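Local coordinates for CD1-2 antigen (Gallus gallus, PDB 3DBX), which probably presents lipid antigens at the cell surface, holding a fatty acid in the hydrophobic groove of its MHC-like domain, at residues F72-G76 with A157-F161; F83-M87 with V147-L152. All blocks are in the same frame, centred on the assembly; numbering follows the deposited sequence.

Contact 1: F72-G76 with A157-F161; sequences FSMVG and AVSGF. With PLM (palmitic acid), chain F.
This contact bridges the hydrophobic lipid-binding groove of the MHC-like domain, where the break between helices 66-71 and 77-89 meets helix 156-180. Residues 73-76 form a type I beta turn, closed by Gly76 N to Ser73 O at 2.8 Å. Met74 (-46/-37) and Val75 (-109/12) hold its two corners, and Gly76 is the N-cap of helix 77-89. Opposite, 157-161 is regular helix, with Phe161 N bonded to Ala157 O at 2.8 Å. Ala157, Val158 and Phe161 therefore share one face. The closest CA pair is Met74-Val158, 7.0 Å apart.

Met74 spans the gap with an extended side chain (t, t, m). Its SD lies 3.7 Å from Val158 CG2, and its CE is 3.9 Å from Ala157 CB. Met74 SD also makes an oblique Met-aromatic contact, 5.5 Å from the Phe161 ring centroid. Phe161 (chi1 t) points toward the turn. Val75 CG2 meets the edge of this ring, 3.7 Å from Phe161 CE2. Val75 CG1 touches Val158 CG1 at 4.0 Å. Ser73 OG, hydrogen-bonded to Ile69 O, lies 3.7 Å from Phe161 CE2.

The turn also touches palmitic acid: Met74 O is 3.1 Å from its C6, and Val75 CB is 3.8 Å from its CE. Apolar packing of an interhelical turn against the facing helix, beside a bound acyl chain, fits the hydrophobic groove of the MHC-like fold of CD1.

Contact 2: F83-M87 with V147-L152; sequences FMHEM and VMSNTL. With PLM (palmitic acid), chain F.
Two helices of the MHC-like domain face each other here, 83-87 on helix 77-89 and 147-152 on helix 143-154. The short segments run at 129° to each other, and their axes come no closer than 11.2 Å. Long side chains fill that wide gap. Met87 and Met148 have the nearest CA atoms, 6.5 Å apart.

Met148 leaves its helix sideways but is extended (t, t, m), so its end reaches the opposite helix. Its CE lies 3.5 Å from Met87 CG and 3.6 Å from Met84 SD. Met87 (m, m, chi3 93°) points across the gap and puts its SD 3.6 Å from Val147 CG1 (Val147 chi1 t), while its terminal methyl turns aside. Met84 (m, m, t) starts sideways and bends to meet the Met148 methyl.

Phe83 (chi1 t, chi2 72°) points across the gap. Its ring edge takes Thr151 CG2, 3.8 Å from Phe83 CE1, and Met148 CG, 3.8 Å from Phe83 CE2. Leu152 (m, t) approaches obliquely, with its CG 3.7 Å from Phe83 CZ. Thr151 (chi1 m) bonds its OG1 to Val147 O of its own helix at 2.7 Å and offers its methyl to the ring.

Palmitic acid lies beside this cluster, with Phe83 CG 3.6 Å from its C7 and Leu152 CD2 3.7 Å from its C8. Met84 and Met148 both rest on Phe99 of the sheet. Buried apolar packing between two helices above an antiparallel sheet fits the small hydrophobic groove of this MHC-like fold.

Contacts 1 and 2 join the two helical sides of one groove at neighbouring places. Their centres are 14 Å apart. Their nearest atoms stay about 5 Å apart and do not touch. The palmitic acid links them: its adjacent carbons C6, C7 and C8 meet Met74 of contact 1, then Phe83 and Leu152 of contact 2. Farther along the acyl chain, palmitic acid CE reaches Val75 of contact 1. On each side of the groove the segments follow one another in sequence. The turn 72-76 leads into helix 77-89, which carries 83-87, and helix 143-154 is followed by helix 156-180. Contact 2 is thus nested within the loop closed by contact 1.

Contact 1: F72-G76 with A157-F161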
loop_
_atom_site.group_PDB
_atom_site.type_symbol
_atom_site.label_atom_id
_atom_site.label_comp_id
_atom_site.label_asym_id
_atom_site.label_seq_id
_atom_site.Cartn_x
_atom_site.Cartn_y
_atom_site.Cartn_z
ATOM N N PHE A 72 19.442 14.059 -8.652
ATOM C CA PHE A 72 20.171 15.240 -9.113
ATOM C C PHE A 72 19.800 15.691 -10.519
ATOM O O PHE A 72 20.184 16.787 -10.932
ATOM C CB PHE A 72 21.693 15.035 -9.034
ATOM C CG PHE A 72 22.153 14.218 -7.851
ATOM C CD1 PHE A 72 21.953 14.665 -6.545
ATOM C CD2 PHE A 72 22.824 12.999 -8.052
ATOM C CE1 PHE A 72 22.381 13.900 -5.455
ATOM C CE2 PHE A 72 23.267 12.227 -6.972
ATOM C CZ PHE A 72 23.044 12.679 -5.671
ATOM N N SER A 73 19.054 14.859 -11.251
ATOM C CA SER A 73 18.829 15.101 -12.679
ATOM C C SER A 73 17.683 16.074 -12.951
ATOM O O SER A 73 17.001 16.538 -12.032
ATOM C CB SER A 73 18.610 13.785 -13.436
ATOM O OG SER A 73 17.307 13.259 -13.211
ATOM N N MET A 74 17.502 16.370 -14.233
ATOM C CA MET A 74 16.439 17.223 -14.748
ATOM C C MET A 74 15.047 16.927 -14.181
ATOM O O MET A 74 14.249 17.840 -13.982
ATOM C CB MET A 74 16.405 17.060 -16.258
ATOM C CG MET A 74 15.362 17.874 -16.965
ATOM S SD MET A 74 15.601 17.658 -18.736
ATOM C CE MET A 74 16.933 18.834 -19.093
ATOM N N VAL A 75 14.753 15.648 -13.960
ATOM C CA VAL A 75 13.457 15.229 -13.428
ATOM C C VAL A 75 13.603 14.726 -11.987
ATOM O O VAL A 75 12.677 14.152 -11.430
ATOM C CB VAL A 75 12.782 14.156 -14.328
ATOM C CG1 VAL A 75 12.665 14.657 -15.766
ATOM C CG2 VAL A 75 13.550 12.842 -14.288
ATOM N N GLY A 76 14.768 14.982 -11.392
ATOM C CA GLY A 76 15.102 14.538 -10.045
ATOM C C GLY A 76 14.366 15.342 -8.993
ATOM O O GLY A 76 13.733 16.347 -9.310
ATOM N N ALA A 157 13.252 18.759 -23.836
ATOM C CA ALA A 157 14.352 18.005 -23.242
ATOM C C ALA A 157 13.867 17.034 -22.153
ATOM O O ALA A 157 14.397 15.923 -22.027
ATOM C CB ALA A 157 15.410 18.959 -22.691
ATOM N N VAL A 158 12.863 17.446 -21.375
ATOM C CA VAL A 158 12.272 16.588 -20.335
ATOM C C VAL A 158 11.578 15.393 -20.976
ATOM O O VAL A 158 11.718 14.263 -20.515
ATOM C CB VAL A 158 11.264 17.364 -19.431
ATOM C CG1 VAL A 158 10.411 16.410 -18.601
ATOM C CG2 VAL A 158 11.989 18.360 -18.526
ATOM N N SER A 159 10.839 15.665 -22.046
ATOM C CA SER A 159 10.140 14.644 -22.813
ATOM C C SER A 159 11.121 13.601 -23.359
ATOM O O SER A 159 10.886 12.393 -23.251
ATOM C CB SER A 159 9.367 15.309 -23.955
ATOM O OG SER A 159 8.155 14.630 -24.227
ATOM N N GLY A 160 12.220 14.084 -23.937
ATOM C CA GLY A 160 13.312 13.228 -24.388
ATOM C C GLY A 160 13.950 12.445 -23.252
ATOM O O GLY A 160 14.215 11.251 -23.395
ATOM N N PHE A 161 14.189 13.112 -22.124
ATOM C CA PHE A 161 14.810 12.467 -20.967
ATOM C C PHE A 161 13.945 11.328 -20.410
ATOM O O PHE A 161 14.461 10.263 -20.045
ATOM C CB PHE A 161 15.137 13.493 -19.869
ATOM C CG PHE A 161 16.055 12.962 -18.800
ATOM C CD1 PHE A 161 17.415 12.797 -19.049
ATOM C CD2 PHE A 161 15.563 12.611 -17.552
ATOM C CE1 PHE A 161 18.267 12.292 -18.063
ATOM C CE2 PHE A 161 16.408 12.107 -16.563
ATOM C CZ PHE A 161 17.756 11.953 -16.819
HETATM C C1 PLM F . 12.370 24.447 -12.701
HETATM O O1 PLM F . 12.777 24.355 -11.515
HETATM O O2 PLM F . 11.686 25.447 -13.018
HETATM C C2 PLM F . 12.689 23.385 -13.740
HETATM C C3 PLM F . 13.006 22.041 -13.079
HETATM C C4 PLM F . 13.144 20.913 -14.099
HETATM C C5 PLM F . 11.819 20.188 -14.347
HETATM C C6 PLM F . 11.524 19.080 -13.333
HETATM C C7 PLM F . 10.030 18.952 -13.042
HETATM C C8 PLM F . 9.427 17.731 -13.713
HETATM C C9 PLM F . 8.362 17.088 -12.828
HETATM C CA PLM F . 7.851 15.820 -13.505
HETATM C CB PLM F . 7.575 14.697 -12.514
HETATM C CC PLM F . 8.750 13.737 -12.373
HETATM C CD PLM F . 8.599 12.509 -13.261
HETATM C CE PLM F . 9.954 11.858 -13.433
HETATM C CF PLM F . 9.895 10.358 -13.173
HETATM C CG PLM F . 11.200 9.868 -12.557
#

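Contact 2: F83-M87 with V147-L152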
loop_
_atom_site.group_PDB
_atom_site.type_symbol
_atom_site.label_atom_id
_atom_site.label_comp_id
_atom_site.label_asym_id
_atom_site.label_seq_id
_atom_site.Cartn_x
_atom_site.Cartn_y
_atom_site.Cartn_z
ATOM N N PHE A 83 10.257 22.928 -9.057
ATOM C CA PHE A 83 9.192 23.007 -10.051
ATOM C C PHE A 83 7.804 23.081 -9.404
ATOM O O PHE A 83 6.926 23.781 -9.912
ATOM C CB PHE A 83 9.238 21.809 -10.995
ATOM C CG PHE A 83 8.211 21.870 -12.092
ATOM C CD1 PHE A 83 8.351 22.774 -13.148
ATOM C CD2 PHE A 83 7.098 21.029 -12.067
ATOM C CE1 PHE A 83 7.401 22.835 -14.163
ATOM C CE2 PHE A 83 6.137 21.088 -13.075
ATOM C CZ PHE A 83 6.289 21.986 -14.123
ATOM N N MET A 84 7.604 22.359 -8.299
ATOM C CA MET A 84 6.300 22.381 -7.612
ATOM C C MET A 84 6.057 23.689 -6.853
ATOM O O MET A 84 4.967 24.254 -6.941
ATOM C CB MET A 84 6.113 21.166 -6.716
ATOM C CG MET A 84 6.067 19.800 -7.456
ATOM S SD MET A 84 4.934 19.700 -8.870
ATOM C CE MET A 84 5.328 18.062 -9.484
ATOM N N HIS A 85 7.070 24.182 -6.139
ATOM C CA HIS A 85 7.010 25.527 -5.531
ATOM C C HIS A 85 6.718 26.614 -6.561
ATOM O O HIS A 85 6.006 27.568 -6.263
ATOM C CB HIS A 85 8.302 25.873 -4.779
ATOM C CG HIS A 85 8.356 25.346 -3.377
ATOM N ND1 HIS A 85 7.710 25.958 -2.324
ATOM C CD2 HIS A 85 8.987 24.269 -2.853
ATOM C CE1 HIS A 85 7.936 25.280 -1.213
ATOM N NE2 HIS A 85 8.710 24.250 -1.507
ATOM N N GLU A 86 7.272 26.464 -7.763
ATOM C CA GLU A 86 7.105 27.433 -8.846
ATOM C C GLU A 86 5.699 27.470 -9.440
ATOM O O GLU A 86 5.199 28.540 -9.789
ATOM C CB GLU A 86 8.088 27.154 -9.987
ATOM C CG GLU A 86 9.558 27.003 -9.604
ATOM C CD GLU A 86 10.062 28.072 -8.650
ATOM O OE1 GLU A 86 10.233 29.235 -9.089
ATOM O OE2 GLU A 86 10.306 27.732 -7.467
ATOM N N MET A 87 5.089 26.301 -9.598
ATOM C CA MET A 87 3.753 26.199 -10.193
ATOM C C MET A 87 2.673 26.700 -9.231
ATOM O O MET A 87 1.668 27.277 -9.654
ATOM C CB MET A 87 3.456 24.756 -10.633
ATOM C CG MET A 87 4.356 24.218 -11.756
ATOM S SD MET A 87 4.197 25.042 -13.362
ATOM C CE MET A 87 5.481 26.297 -13.287
ATOM N N VAL A 147 -1.233 25.237 -16.576
ATOM C CA VAL A 147 0.120 25.783 -16.460
ATOM C C VAL A 147 1.174 24.663 -16.387
ATOM O O VAL A 147 2.151 24.680 -17.142
ATOM C CB VAL A 147 0.237 26.737 -15.234
ATOM C CG1 VAL A 147 1.688 27.061 -14.926
ATOM C CG2 VAL A 147 -0.559 28.028 -15.464
ATOM N N MET A 148 0.966 23.692 -15.497
ATOM C CA MET A 148 1.900 22.587 -15.322
ATOM C C MET A 148 2.033 21.722 -16.573
ATOM O O MET A 148 3.194 21.259 -16.900
ATOM C CB MET A 148 1.477 21.714 -14.138
ATOM C CG MET A 148 2.432 20.559 -13.875
ATOM S SD MET A 148 2.165 19.838 -12.253
ATOM C CE MET A 148 2.642 21.234 -11.217
ATOM N N SER A 149 0.844 21.488 -17.254
ATOM C CA SER A 149 0.803 20.657 -18.457
ATOM C C SER A 149 1.527 21.325 -19.634
ATOM O O SER A 149 2.182 20.641 -20.425
ATOM C CB SER A 149 -0.650 20.362 -18.840
ATOM O OG SER A 149 -0.731 19.425 -19.903
ATOM N N ASN A 150 1.410 22.653 -19.732
ATOM C CA ASN A 150 1.999 23.423 -20.841
ATOM C C ASN A 150 3.516 23.598 -20.722
ATOM O O ASN A 150 4.289 23.466 -21.784
ATOM C CB ASN A 150 1.321 24.798 -20.968
ATOM C CG ASN A 150 -0.031 24.724 -21.659
ATOM O OD1 ASN A 150 -0.353 23.606 -22.337
ATOM N ND2 ASN A 150 -0.853 25.915 -21.485
ATOM N N THR A 151 3.921 23.924 -19.420
ATOM C CA THR A 151 5.347 24.057 -19.103
ATOM C C THR A 151 6.084 22.739 -19.343
ATOM O O THR A 151 7.181 22.726 -19.901
ATOM C CB THR A 151 5.551 24.506 -17.627
ATOM O OG1 THR A 151 4.708 25.640 -17.338
ATOM C CG2 THR A 151 7.001 24.893 -17.363
ATOM N N LEU A 152 5.475 21.632 -18.923
ATOM C CA LEU A 152 6.105 20.323 -19.076
ATOM C C LEU A 152 6.233 19.870 -20.542
ATOM O O LEU A 152 7.295 19.373 -20.946
ATOM C CB LEU A 152 5.402 19.269 -18.213
ATOM C CG LEU A 152 5.674 19.339 -16.702
ATOM C CD1 LEU A 152 4.690 18.469 -15.932
ATOM C CD2 LEU A 152 7.121 18.957 -16.376
HETATM C C1 PLM F . 12.370 24.447 -12.701
HETATM O O1 PLM F . 12.777 24.355 -11.515
HETATM O O2 PLM F . 11.686 25.447 -13.018
HETATM C C2 PLM F . 12.689 23.385 -13.740
HETATM C C3 PLM F . 13.006 22.041 -13.079
HETATM C C4 PLM F . 13.144 20.913 -14.099
HETATM C C5 PLM F . 11.819 20.188 -14.347
HETATM C C6 PLM F . 11.524 19.080 -13.333
HETATM C C7 PLM F . 10.030 18.952 -13.042
HETATM C C8 PLM F . 9.427 17.731 -13.713
HETATM C C9 PLM F . 8.362 17.088 -12.828
HETATM C CA PLM F . 7.851 15.820 -13.505
HETATM C CB PLM F . 7.575 14.697 -12.514
HETATM C CC PLM F . 8.750 13.737 -12.373
HETATM C CD PLM F . 8.599 12.509 -13.261
HETATM C CE PLM F . 9.954 11.858 -13.433
HETATM C CF PLM F . 9.895 10.358 -13.173
HETATM C CG PLM F . 11.200 9.868 -12.557
#